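Local atomic coordinates of general stress protein 26 (Bacillus anthracis, PDB entry 3EC6), a protein that is of unknown function but binds flavin-adenine dinucleotide and belongs to the pyridoxamine 5'-phosphate oxidase-like family, in which flavin-dependent redox chemistry is common. Residues A[22-27]-A[53-58]; A[44-49]-A[114-119]; A[59-64]-A[81-86]. All coordinates share one frame; numbering follows the deposited sequence.

Interaction 1 of 3, residues A[22-27]-A[53-58]; sequences TVRNDK and ITDIEN. With FAD (flavin-adenine dinucleotide), chain B.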
loop_
_atom_site.group_PDB
_atom_site.type_symbol
_atom_site.label_atom_id
_atom_site.label_comp_id
_atom_site.label_asym_id
_atom_site.label_seq_id
_atom_site.Cartn_x
_atom_site.Cartn_y
_atom_site.Cartn_z
ATOM N N THR A 22 2.892 6.965 2.885
ATOM C CA THR A 22 3.613 8.161 3.298
ATOM C C THR A 22 5.020 7.747 3.683
ATOM O O THR A 22 5.366 6.538 3.667
ATOM C CB THR A 22 2.951 8.783 4.567
ATOM O OG1 THR A 22 2.755 7.728 5.546
ATOM C CG2 THR A 22 1.585 9.417 4.223
ATOM N N VAL A 23 5.880 8.752 3.930
ATOM C CA VAL A 23 7.219 8.509 4.483
ATOM C C VAL A 23 7.223 8.913 5.948
ATOM O O VAL A 23 6.735 10.003 6.279
ATOM C CB VAL A 23 8.279 9.327 3.744
ATOM C CG1 VAL A 23 9.684 9.059 4.360
ATOM C CG2 VAL A 23 8.257 9.011 2.286
ATOM N N ARG A 24 7.739 8.033 6.811
ATOM C CA ARG A 24 7.640 8.139 8.291
ATOM C C ARG A 24 9.043 7.899 8.770
ATOM O O ARG A 24 9.526 6.756 8.789
ATOM C CB ARG A 24 6.695 7.075 8.885
ATOM C CG ARG A 24 6.615 7.091 10.437
ATOM C CD ARG A 24 5.447 6.302 11.009
ATOM N NE ARG A 24 4.208 6.772 10.449
ATOM C CZ ARG A 24 3.019 6.169 10.558
ATOM N NH1 ARG A 24 2.867 5.059 11.282
ATOM N NH2 ARG A 24 1.982 6.723 9.955
ATOM N N ASN A 25 9.719 8.975 9.125
ATOM C CA ASN A 25 11.083 8.844 9.629
ATOM C C ASN A 25 12.005 8.130 8.639
ATOM O O ASN A 25 12.752 7.202 9.011
ATOM C CB ASN A 25 11.053 8.076 10.950
ATOM C CG ASN A 25 10.451 8.874 12.054
ATOM O OD1 ASN A 25 10.682 10.086 12.157
ATOM N ND2 ASN A 25 9.646 8.214 12.887
ATOM N N ASP A 26 11.905 8.514 7.363
ATOM C CA ASP A 26 12.783 7.975 6.330
ATOM C C ASP A 26 12.494 6.465 6.040
ATOM O O ASP A 26 13.338 5.717 5.556
ATOM C CB ASP A 26 14.216 8.205 6.787
ATOM C CG ASP A 26 15.200 8.299 5.648
ATOM O OD1 ASP A 26 14.772 8.439 4.482
ATOM O OD2 ASP A 26 16.427 8.237 5.923
ATOM N N LYS A 27 11.280 6.032 6.357
ATOM C CA LYS A 27 10.834 4.672 6.037
ATOM C C LYS A 27 9.416 4.766 5.470
ATOM O O LYS A 27 8.685 5.709 5.795
ATOM C CB LYS A 27 10.785 3.828 7.305
ATOM C CG LYS A 27 12.139 3.753 7.997
ATOM C CD LYS A 27 12.064 2.825 9.188
ATOM C CE LYS A 27 10.915 3.094 10.110
ATOM N NZ LYS A 27 11.129 2.286 11.376
ATOM N N ILE A 53 -1.019 11.911 9.672
ATOM C CA ILE A 53 -0.975 13.359 9.683
ATOM C C ILE A 53 0.406 13.855 10.063
ATOM O O ILE A 53 0.911 14.770 9.440
ATOM C CB ILE A 53 -2.069 13.963 10.615
ATOM C CG1 ILE A 53 -3.502 13.507 10.239
ATOM C CG2 ILE A 53 -1.935 15.487 10.689
ATOM C CD1 ILE A 53 -3.992 13.883 8.881
ATOM N N THR A 54 1.044 13.262 11.094
ATOM C CA THR A 54 2.413 13.617 11.423
ATOM C C THR A 54 3.397 13.343 10.279
ATOM O O THR A 54 4.316 14.137 10.058
ATOM C CB THR A 54 2.862 12.851 12.685
ATOM O OG1 THR A 54 1.915 13.163 13.712
ATOM C CG2 THR A 54 4.274 13.283 13.155
ATOM N N ASP A 55 3.175 12.222 9.576
ATOM C CA ASP A 55 4.021 11.854 8.421
ATOM C C ASP A 55 3.960 13.007 7.441
ATOM O O ASP A 55 5.015 13.526 7.027
ATOM C CB ASP A 55 3.547 10.604 7.683
ATOM C CG ASP A 55 3.698 9.347 8.470
ATOM O OD1 ASP A 55 4.444 9.327 9.496
ATOM O OD2 ASP A 55 3.080 8.362 8.053
ATOM N N ILE A 56 2.715 13.373 7.089
ATOM C CA ILE A 56 2.451 14.383 6.028
ATOM C C ILE A 56 3.072 15.690 6.499
ATOM O O ILE A 56 3.698 16.378 5.724
ATOM C CB ILE A 56 0.948 14.462 5.606
ATOM C CG1 ILE A 56 0.553 13.172 4.854
ATOM C CG2 ILE A 56 0.585 15.730 4.760
ATOM C CD1 ILE A 56 -0.936 12.972 4.651
ATOM N N GLU A 57 2.885 16.023 7.778
ATOM C CA GLU A 57 3.578 17.170 8.406
ATOM C C GLU A 57 5.077 17.201 8.142
ATOM O O GLU A 57 5.685 18.278 8.024
ATOM C CB GLU A 57 3.335 17.211 9.937
ATOM C CG GLU A 57 1.950 17.649 10.375
ATOM C CD GLU A 57 1.682 17.408 11.873
ATOM O OE1 GLU A 57 2.633 17.189 12.641
ATOM O OE2 GLU A 57 0.518 17.485 12.284
ATOM N N ASN A 58 5.706 16.030 8.068
ATOM C CA ASN A 58 7.165 15.948 7.847
ATOM C C ASN A 58 7.658 15.792 6.354
ATOM O O ASN A 58 8.739 16.211 5.950
ATOM C CB ASN A 58 7.724 14.854 8.786
ATOM C CG ASN A 58 7.686 15.291 10.272
ATOM O OD1 ASN A 58 8.405 16.242 10.677
ATOM N ND2 ASN A 58 6.850 14.633 11.079
HETATM P PA FAD B . -2.141 5.507 13.940
HETATM O O1A FAD B . -1.823 6.977 14.166
HETATM O O2A FAD B . -3.339 5.011 14.730
HETATM O O5B FAD B . -0.921 4.533 14.440
HETATM C C5B FAD B . -1.022 3.171 14.098
HETATM C C4B FAD B . 0.234 2.913 13.291
HETATM O O4B FAD B . 1.358 2.923 14.197
HETATM C C3B FAD B . 0.146 1.551 12.611
HETATM O O3B FAD B . -0.187 1.690 11.229
HETATM C C2B FAD B . 1.505 0.929 12.933
HETATM O O2B FAD B . 2.427 1.180 11.885
HETATM C C1B FAD B . 1.985 1.651 14.194
HETATM N N9A FAD B . 1.591 0.915 15.421
HETATM C C8A FAD B . 0.510 0.074 15.552
HETATM N N7A FAD B . 0.486 -0.418 16.815
HETATM C C5A FAD B . 1.521 0.103 17.501
HETATM C C6A FAD B . 1.930 -0.088 18.820
HETATM N N6A FAD B . 1.422 -1.119 19.513
HETATM N N1A FAD B . 3.064 0.578 19.254
HETATM C C2A FAD B . 3.768 1.417 18.392
HETATM N N3A FAD B . 3.347 1.599 17.079
HETATM C C4A FAD B . 2.232 0.947 16.643
HETATM N N1 FAD B . -8.691 5.000 9.263
HETATM C C2 FAD B . -9.087 6.307 9.068
HETATM O O2 FAD B . -8.715 7.106 9.932
HETATM N N3 FAD B . -9.801 6.684 7.955
HETATM C C4 FAD B . -10.185 5.748 7.018
HETATM O O4 FAD B . -10.844 6.107 6.000
HETATM C C4X FAD B . -9.853 4.394 7.227
HETATM N N5 FAD B . -10.253 3.451 6.294
HETATM C C5X FAD B . -9.920 2.122 6.519
HETATM C C6 FAD B . -10.362 1.186 5.565
HETATM C C7 FAD B . -9.995 -0.147 5.777
HETATM C C7M FAD B . -10.470 -1.166 4.768
HETATM C C8 FAD B . -9.221 -0.531 6.894
HETATM C C8M FAD B . -8.788 -1.969 7.131
HETATM C C9 FAD B . -8.749 0.425 7.803
HETATM C C9A FAD B . -9.118 1.772 7.620
HETATM N N10 FAD B . -8.681 2.731 8.527
HETATM C C10 FAD B . -9.078 4.054 8.336
HETATM C "C1'" FAD B . -7.732 2.456 9.646
HETATM C "C2'" FAD B . -6.267 2.771 9.308
HETATM O "O2'" FAD B . -5.819 1.995 8.192
HETATM C "C3'" FAD B . -5.415 2.367 10.514
HETATM O "O3'" FAD B . -5.926 3.100 11.640
HETATM C "C4'" FAD B . -3.942 2.682 10.296
HETATM O "O4'" FAD B . -3.093 2.056 11.312
HETATM C "C5'" FAD B . -3.713 4.204 10.319
HETATM O "O5'" FAD B . -2.324 4.461 10.178
HETATM P P FAD B . -1.763 5.647 11.114
HETATM O O1P FAD B . -0.238 5.667 11.113
HETATM O O2P FAD B . -2.458 6.956 10.868
HETATM O O3P FAD B . -2.331 5.005 12.467
#
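Arg24, in the segment 22-27, meets Asp55 of helix 51-58 in a side-on salt bridge whose outer end faces a flavin phosphate. The arginine is worth following outward. Its CB lies 3.2 Å from Asp55 OD1; chi1 (177°) sets CG anti to the backbone N, near the same oxygen, and CD follows, also close to it. The chain bends at chi3, and NE comes back to Asp55 OD1 at 2.7 Å, in the guanidinium plane and on the syn lone pair of the carboxylate. NH2 meets Asp55 OD2, also at 2.7 Å, out of the carboxylate plane and along a less straight path (143° at the hydrogen), consistent with the two flat groups being turned 41° against each other. The same NH2 donates to O1P of the FAD at 2.7 Å, while NH1 adds a weak bond to O1P.

Asp55 OD2 has a second donor. Thr22 OG1 reaches it at 2.6 Å on the anti side, from the face of the carboxylate opposite to the one NH2 approaches. Thr22 CG2, the other branch, rests 3.9 Å from Ile56 CG1, an apolar contact beside the polar cluster. The strand and the helix run almost at a right angle, and one carboxylate serves two alternate residues, Thr22 and Arg24.

Beyond the two segments, Lys52 NZ bonds to Thr22 OG1, and Lys51 N and His29 NE2 also bind the FAD. Asp55 is thus a second-shell residue: gripped by three bonds, it helps to fix the rotation of the guanidinium that meets the phosphate. Carboxylate and phosphate share the arginine's positive charge, so Asp55 would be expected to orient the guanidinium and offset part of its charge rather than alter its ionisation.

Interaction 2 of 3, residues A[44-49]-A[114-119]; sequences VATDRQ and VLIKIN. With FAD (flavin-adenine dinucleotide), chain B.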
loop_
_atom_site.group_PDB
_atom_site.type_symbol
_atom_site.label_atom_id
_atom_site.label_comp_id
_atom_site.label_asym_id
_atom_site.label_seq_id
_atom_site.Cartn_x
_atom_site.Cartn_y
_atom_site.Cartn_z
ATOM N N VAL A 44 -9.210 11.914 2.242
ATOM C CA VAL A 44 -9.406 10.806 3.196
ATOM C C VAL A 44 -9.789 11.456 4.536
ATOM O O VAL A 44 -9.184 12.452 4.946
ATOM C CB VAL A 44 -8.106 10.024 3.388
ATOM C CG1 VAL A 44 -8.241 8.986 4.497
ATOM C CG2 VAL A 44 -7.737 9.327 2.059
ATOM N N ALA A 45 -10.796 10.895 5.191
ATOM C CA ALA A 45 -11.237 11.356 6.501
ATOM C C ALA A 45 -10.463 10.604 7.547
ATOM O O ALA A 45 -10.355 9.353 7.486
ATOM C CB ALA A 45 -12.749 11.110 6.630
ATOM N N THR A 46 -9.907 11.324 8.529
ATOM C CA THR A 46 -9.142 10.657 9.573
ATOM C C THR A 46 -9.161 11.476 10.860
ATOM O O THR A 46 -9.706 12.609 10.880
ATOM C CB THR A 46 -7.703 10.252 9.105
ATOM O OG1 THR A 46 -7.179 9.286 10.013
ATOM C CG2 THR A 46 -6.784 11.464 9.020
ATOM N N ASP A 47 -8.518 10.937 11.887
ATOM C CA ASP A 47 -8.404 11.631 13.167
ATOM C C ASP A 47 -7.167 12.527 13.091
ATOM O O ASP A 47 -6.093 12.126 12.551
ATOM C CB ASP A 47 -8.216 10.569 14.259
ATOM C CG ASP A 47 -7.881 11.172 15.621
ATOM O OD1 ASP A 47 -8.797 11.555 16.358
ATOM O OD2 ASP A 47 -6.671 11.243 15.955
ATOM N N ARG A 48 -7.291 13.739 13.632
ATOM C CA ARG A 48 -6.175 14.698 13.518
ATOM C C ARG A 48 -4.900 14.305 14.272
ATOM O O ARG A 48 -3.822 14.801 13.930
ATOM C CB ARG A 48 -6.589 16.107 13.897
ATOM C CG ARG A 48 -6.745 16.315 15.332
ATOM C CD ARG A 48 -6.728 17.850 15.605
ATOM N NE ARG A 48 -7.967 18.477 15.139
ATOM C CZ ARG A 48 -8.052 19.429 14.198
ATOM N NH1 ARG A 48 -6.974 19.912 13.545
ATOM N NH2 ARG A 48 -9.249 19.889 13.883
ATOM N N GLN A 49 -5.005 13.365 15.204
ATOM C CA GLN A 49 -3.818 12.870 15.885
ATOM C C GLN A 49 -3.150 11.661 15.206
ATOM O O GLN A 49 -2.169 11.111 15.752
ATOM C CB GLN A 49 -4.135 12.559 17.354
ATOM C CG GLN A 49 -4.677 13.734 18.159
ATOM C CD GLN A 49 -3.798 14.984 18.057
ATOM O OE1 GLN A 49 -4.317 16.096 18.034
ATOM N NE2 GLN A 49 -2.479 14.803 18.008
ATOM N N VAL A 114 -10.539 15.513 10.484
ATOM C CA VAL A 114 -9.940 16.367 9.442
ATOM C C VAL A 114 -9.913 15.542 8.183
ATOM O O VAL A 114 -10.077 14.301 8.204
ATOM C CB VAL A 114 -8.491 16.802 9.792
ATOM C CG1 VAL A 114 -8.505 17.664 11.057
ATOM C CG2 VAL A 114 -7.560 15.575 9.990
ATOM N N LEU A 115 -9.684 16.229 7.077
ATOM C CA LEU A 115 -9.474 15.550 5.794
ATOM C C LEU A 115 -8.006 15.671 5.372
ATOM O O LEU A 115 -7.389 16.728 5.506
ATOM C CB LEU A 115 -10.353 16.159 4.689
ATOM C CG LEU A 115 -11.860 15.936 4.841
ATOM C CD1 LEU A 115 -12.586 16.895 3.879
ATOM C CD2 LEU A 115 -12.237 14.486 4.590
ATOM N N ILE A 116 -7.465 14.570 4.839
ATOM C CA ILE A 116 -6.206 14.678 4.102
ATOM C C ILE A 116 -6.575 14.910 2.625
ATOM O O ILE A 116 -7.327 14.143 2.042
ATOM C CB ILE A 116 -5.444 13.404 4.221
ATOM C CG1 ILE A 116 -5.076 13.141 5.670
ATOM C CG2 ILE A 116 -4.204 13.503 3.331
ATOM C CD1 ILE A 116 -4.404 11.747 5.873
ATOM N N LYS A 117 -6.076 16.017 2.058
ATOM C CA LYS A 117 -6.359 16.430 0.699
ATOM C C LYS A 117 -5.160 16.042 -0.138
ATOM O O LYS A 117 -4.027 16.387 0.174
ATOM C CB LYS A 117 -6.540 17.958 0.653
ATOM C CG LYS A 117 -6.621 18.469 -0.776
ATOM C CD LYS A 117 -6.976 19.950 -0.764
ATOM C CE LYS A 117 -6.952 20.549 -2.154
ATOM N NZ LYS A 117 -7.195 22.017 -2.093
ATOM N N ILE A 118 -5.364 15.304 -1.218
ATOM C CA ILE A 118 -4.220 14.844 -2.029
ATOM C C ILE A 118 -4.362 15.485 -3.402
ATOM O O ILE A 118 -5.312 15.196 -4.162
ATOM C CB ILE A 118 -4.228 13.307 -2.168
ATOM C CG1 ILE A 118 -3.995 12.681 -0.826
ATOM C CG2 ILE A 118 -3.063 12.861 -3.103
ATOM C CD1 ILE A 118 -4.483 11.305 -0.729
ATOM N N ASN A 119 -3.436 16.388 -3.705
ATOM C CA ASN A 119 -3.430 17.103 -4.985
ATOM C C ASN A 119 -2.572 16.320 -5.942
ATOM O O ASN A 119 -1.367 16.257 -5.750
ATOM C CB ASN A 119 -2.856 18.511 -4.851
ATOM C CG ASN A 119 -3.872 19.483 -4.346
ATOM O OD1 ASN A 119 -3.893 19.810 -3.174
ATOM N ND2 ASN A 119 -4.761 19.915 -5.231
HETATM P PA FAD B . -2.141 5.507 13.940
HETATM O O1A FAD B . -1.823 6.977 14.166
HETATM O O2A FAD B . -3.339 5.011 14.730
HETATM O O5B FAD B . -0.921 4.533 14.440
HETATM C C5B FAD B . -1.022 3.171 14.098
HETATM C C4B FAD B . 0.234 2.913 13.291
HETATM O O4B FAD B . 1.358 2.923 14.197
HETATM C C3B FAD B . 0.146 1.551 12.611
HETATM O O3B FAD B . -0.187 1.690 11.229
HETATM C C2B FAD B . 1.505 0.929 12.933
HETATM O O2B FAD B . 2.427 1.180 11.885
HETATM C C1B FAD B . 1.985 1.651 14.194
HETATM N N9A FAD B . 1.591 0.915 15.421
HETATM C C8A FAD B . 0.510 0.074 15.552
HETATM N N7A FAD B . 0.486 -0.418 16.815
HETATM C C5A FAD B . 1.521 0.103 17.501
HETATM C C6A FAD B . 1.930 -0.088 18.820
HETATM N N6A FAD B . 1.422 -1.119 19.513
HETATM N N1A FAD B . 3.064 0.578 19.254
HETATM C C2A FAD B . 3.768 1.417 18.392
HETATM N N3A FAD B . 3.347 1.599 17.079
HETATM C C4A FAD B . 2.232 0.947 16.643
HETATM N N1 FAD B . -8.691 5.000 9.263
HETATM C C2 FAD B . -9.087 6.307 9.068
HETATM O O2 FAD B . -8.715 7.106 9.932
HETATM N N3 FAD B . -9.801 6.684 7.955
HETATM C C4 FAD B . -10.185 5.748 7.018
HETATM O O4 FAD B . -10.844 6.107 6.000
HETATM C C4X FAD B . -9.853 4.394 7.227
HETATM N N5 FAD B . -10.253 3.451 6.294
HETATM C C5X FAD B . -9.920 2.122 6.519
HETATM C C6 FAD B . -10.362 1.186 5.565
HETATM C C7 FAD B . -9.995 -0.147 5.777
HETATM C C7M FAD B . -10.470 -1.166 4.768
HETATM C C8 FAD B . -9.221 -0.531 6.894
HETATM C C8M FAD B . -8.788 -1.969 7.131
HETATM C C9 FAD B . -8.749 0.425 7.803
HETATM C C9A FAD B . -9.118 1.772 7.620
HETATM N N10 FAD B . -8.681 2.731 8.527
HETATM C C10 FAD B . -9.078 4.054 8.336
HETATM C "C1'" FAD B . -7.732 2.456 9.646
HETATM C "C2'" FAD B . -6.267 2.771 9.308
HETATM O "O2'" FAD B . -5.819 1.995 8.192
HETATM C "C3'" FAD B . -5.415 2.367 10.514
HETATM O "O3'" FAD B . -5.926 3.100 11.640
HETATM C "C4'" FAD B . -3.942 2.682 10.296
HETATM O "O4'" FAD B . -3.093 2.056 11.312
HETATM C "C5'" FAD B . -3.713 4.204 10.319
HETATM O "O5'" FAD B . -2.324 4.461 10.178
HETATM P P FAD B . -1.763 5.647 11.114
HETATM O O1P FAD B . -0.238 5.667 11.113
HETATM O O2P FAD B . -2.458 6.956 10.868
HETATM O O3P FAD B . -2.331 5.005 12.467
#
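Val44 and Ile116 belong to an antiparallel pairing of strands 41-47 and 113-126, within the antiparallel sheet of the flavin-binding domain and directly beside the isoalloxazine ring. Four backbone hydrogen bonds hold it here: the hydrogen-bonded pair Val44 and Ile116 is bonded in both directions, as is the pair Thr46 and Val114. Between them, Ala45 and Leu115 form a non-hydrogen-bonded pair with CA atoms 4.6 Å apart.

The side chains divide between the two faces. Val44, Thr46, Val114 and Ile116 share one, where Thr46 CG2 packs 4.0 Å from Ile116 CD1. Ile53 of helix 51-58 packs on Thr46, Val114 and Ile116, Ile56 on Ile116, and Met33 and Phe35 on Val44. On the other face Ala45 CB lies 4.0 Å from Leu115 CD2. Val114 CG1 sits over one face of the guanidinium of Arg48, which follows strand 41-47; it is 3.6 Å from Arg48 CZ and displaced toward the rim, while Arg48 NH2 makes a salt bridge with Glu88 and bonds to Pro111 O.

Strand 41-47 also serves the cofactor. Ala45 O, not used in the pairing, accepts from FAD N3 at 2.8 Å in an almost straight bond (175° at the hydrogen). Thr46 OG1, anti to its backbone N (chi1 -163°), donates to FAD O2 at 2.7 Å and is also bonded to Ser50 OG. Alternate carbonyls point opposite ways: Val44 O and Thr46 O bind strand 113-126, Ala45 O the flavin. Together, one acceptor and one donor match the N3-H and the O2 of the pyrimidine part of the ring, and the hydroxyl at O2 could help to stabilise negative charge there in a reduced flavin.

Interaction 3 of 3, residues A[59-64]-A[81-86]; sequences NPNVHV and EGLASI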
loop_
_atom_site.group_PDB
_atom_site.type_symbol
_atom_site.label_atom_id
_atom_site.label_comp_id
_atom_site.label_asym_id
_atom_site.label_seq_id
_atom_site.Cartn_x
_atom_site.Cartn_y
_atom_site.Cartn_z
ATOM N N ASN A 59 6.787 15.265 5.519
ATOM C CA ASN A 59 7.111 15.101 4.125
ATOM C C ASN A 59 5.765 15.019 3.454
ATOM O O ASN A 59 5.006 14.098 3.691
ATOM C CB ASN A 59 7.905 13.778 3.898
ATOM C CG ASN A 59 8.284 13.549 2.445
ATOM O OD1 ASN A 59 7.579 13.966 1.514
ATOM N ND2 ASN A 59 9.345 12.789 2.221
ATOM N N PRO A 60 5.447 15.992 2.568
ATOM C CA PRO A 60 4.085 16.014 2.042
ATOM C C PRO A 60 3.802 15.045 0.866
ATOM O O PRO A 60 2.654 14.964 0.404
ATOM C CB PRO A 60 3.935 17.465 1.515
ATOM C CG PRO A 60 5.274 17.860 1.081
ATOM C CD PRO A 60 6.258 17.143 2.102
ATOM N N ASN A 61 4.839 14.353 0.393
ATOM C CA ASN A 61 4.681 13.471 -0.790
ATOM C C ASN A 61 3.995 12.189 -0.390
ATOM O O ASN A 61 4.414 11.541 0.572
ATOM C CB ASN A 61 6.042 13.111 -1.358
ATOM C CG ASN A 61 6.754 14.310 -1.919
ATOM O OD1 ASN A 61 7.563 14.939 -1.224
ATOM N ND2 ASN A 61 6.440 14.649 -3.130
ATOM N N VAL A 62 2.926 11.874 -1.105
ATOM C CA VAL A 62 2.162 10.641 -0.795
ATOM C C VAL A 62 1.903 9.868 -2.053
ATOM O O VAL A 62 2.072 10.350 -3.163
ATOM C CB VAL A 62 0.791 10.969 -0.122
ATOM C CG1 VAL A 62 1.030 11.736 1.181
ATOM C CG2 VAL A 62 -0.155 11.733 -1.065
ATOM N N HIS A 63 1.539 8.613 -1.876
ATOM C CA HIS A 63 1.284 7.717 -3.004
ATOM C C HIS A 63 -0.022 6.991 -2.677
ATOM O O HIS A 63 -0.259 6.620 -1.524
ATOM C CB HIS A 63 2.449 6.740 -3.114
ATOM C CG HIS A 63 2.344 5.801 -4.265
ATOM N ND1 HIS A 63 1.619 4.623 -4.177
ATOM C CD2 HIS A 63 2.784 5.891 -5.538
ATOM C CE1 HIS A 63 1.677 3.997 -5.339
ATOM N NE2 HIS A 63 2.378 4.740 -6.189
ATOM N N VAL A 64 -0.890 6.828 -3.662
ATOM C CA VAL A 64 -2.185 6.135 -3.504
ATOM C C VAL A 64 -2.293 5.012 -4.513
ATOM O O VAL A 64 -1.989 5.203 -5.658
ATOM C CB VAL A 64 -3.351 7.135 -3.701
ATOM C CG1 VAL A 64 -4.698 6.411 -3.697
ATOM C CG2 VAL A 64 -3.329 8.206 -2.628
ATOM N N GLU A 81 0.419 9.895 -7.514
ATOM C CA GLU A 81 1.516 10.593 -6.809
ATOM C C GLU A 81 1.144 12.055 -6.661
ATOM O O GLU A 81 0.685 12.688 -7.609
ATOM C CB GLU A 81 2.822 10.561 -7.608
ATOM C CG GLU A 81 3.331 9.161 -7.954
ATOM C CD GLU A 81 4.438 9.194 -8.992
ATOM O OE1 GLU A 81 4.958 10.280 -9.336
ATOM O OE2 GLU A 81 4.798 8.122 -9.490
ATOM N N GLY A 82 1.291 12.595 -5.462
ATOM C CA GLY A 82 1.014 14.031 -5.293
ATOM C C GLY A 82 1.385 14.471 -3.890
ATOM O O GLY A 82 1.912 13.675 -3.123
ATOM N N LEU A 83 1.157 15.744 -3.598
ATOM C CA LEU A 83 1.395 16.318 -2.266
ATOM C C LEU A 83 0.097 16.440 -1.488
ATOM O O LEU A 83 -0.949 16.781 -2.037
ATOM C CB LEU A 83 2.084 17.683 -2.381
ATOM C CG LEU A 83 3.603 17.679 -2.582
ATOM C CD1 LEU A 83 4.011 17.082 -3.935
ATOM C CD2 LEU A 83 4.156 19.088 -2.443
ATOM N N ALA A 84 0.178 16.119 -0.202
ATOM C CA ALA A 84 -0.940 16.154 0.688
ATOM C C ALA A 84 -0.886 17.374 1.605
ATOM O O ALA A 84 0.187 17.935 1.914
ATOM C CB ALA A 84 -0.906 14.866 1.528
ATOM N N SER A 85 -2.084 17.806 1.982
ATOM C CA SER A 85 -2.241 18.828 3.018
ATOM C C SER A 85 -3.471 18.469 3.859
ATOM O O SER A 85 -4.220 17.549 3.531
ATOM C CB SER A 85 -2.363 20.205 2.363
ATOM O OG SER A 85 -3.493 20.245 1.520
ATOM N N ILE A 86 -3.689 19.217 4.936
ATOM C CA ILE A 86 -4.850 18.942 5.807
ATOM C C ILE A 86 -5.928 19.955 5.501
ATOM O O ILE A 86 -5.653 21.166 5.330
ATOM C CB ILE A 86 -4.420 19.014 7.274
ATOM C CG1 ILE A 86 -3.306 18.002 7.525
ATOM C CG2 ILE A 86 -5.630 18.632 8.212
ATOM C CD1 ILE A 86 -3.528 16.660 6.924
#
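Val62 and Ala84 make the closest apolar contact of this pairing, Val62 CG1 standing 3.7 Å from Ala84 CB. Val62 CG1 is placed anti to its carbonyl carbon (chi1 -60°), while CG2 is 3.5 Å from Gly82 O. Gly82 is Val62's partner in the strand register and brings no side chain of its own to that face. Leu83, on the other face, has CD2 3.9 Å from CG of Pro60, which precedes strand 61-66; the two side chains lie side by side and point the same way. On the face of Leu83, His63 CD2 approaches Glu81 CG at 4.1 Å.

The backbone sets these positions. Val62 N donates to Gly82 O at 2.9 Å, almost straight at 173°, whereas the return bond from Gly82 N to Val62 O is weak. Ala84 N closes on Pro60 O at 2.8 Å, and Leu83 CA adds a CA-H...O contact to that carbonyl. An Asx turn leads into the first strand: Asn59 OD1 accepts from Asn61 N at 3.0 Å, holding the bend that follows helix 51-58.

Further out, His63 NE2 is hydrogen-bonded to Glu79, and its ring meets that of His29 of the second subunit, which brings the hairpin into the dimer interface. From the loop before it, Asn59 ND2 adds a bond to Asp26 O of the second subunit. Glu81 lines an FAD pocket. Within its own chain, hairpin 61-66 and 77-87 is bordered by strand 17-24 beyond its first strand and by strand 113-126 beyond its second; helix 51-58 covers Val62 and Ala84 through Ile56, and Ile86 through Ile53.

From the N terminus, strand 17-24 gives the first half of interaction 1, and the chain returns through two strands to helix 51-58 to close it. Residues 44-49, the first half of interaction 2, lie inside that loop, but their partner 114-119 comes much later, so interactions 1 and 2 cross. Interaction 3 opens directly after the helix, in series with interaction 1, and its hairpin is nested inside the long loop of interaction 2. Ile53 and Ile56 pack on both Ile116 and the strand of Ala84 and Ile86, joining the helix to both strand pairs. Lys117 and Asn119 probably hydrogen-bond to Ser85 and Leu83, continuing one sheet through interactions 2 and 3.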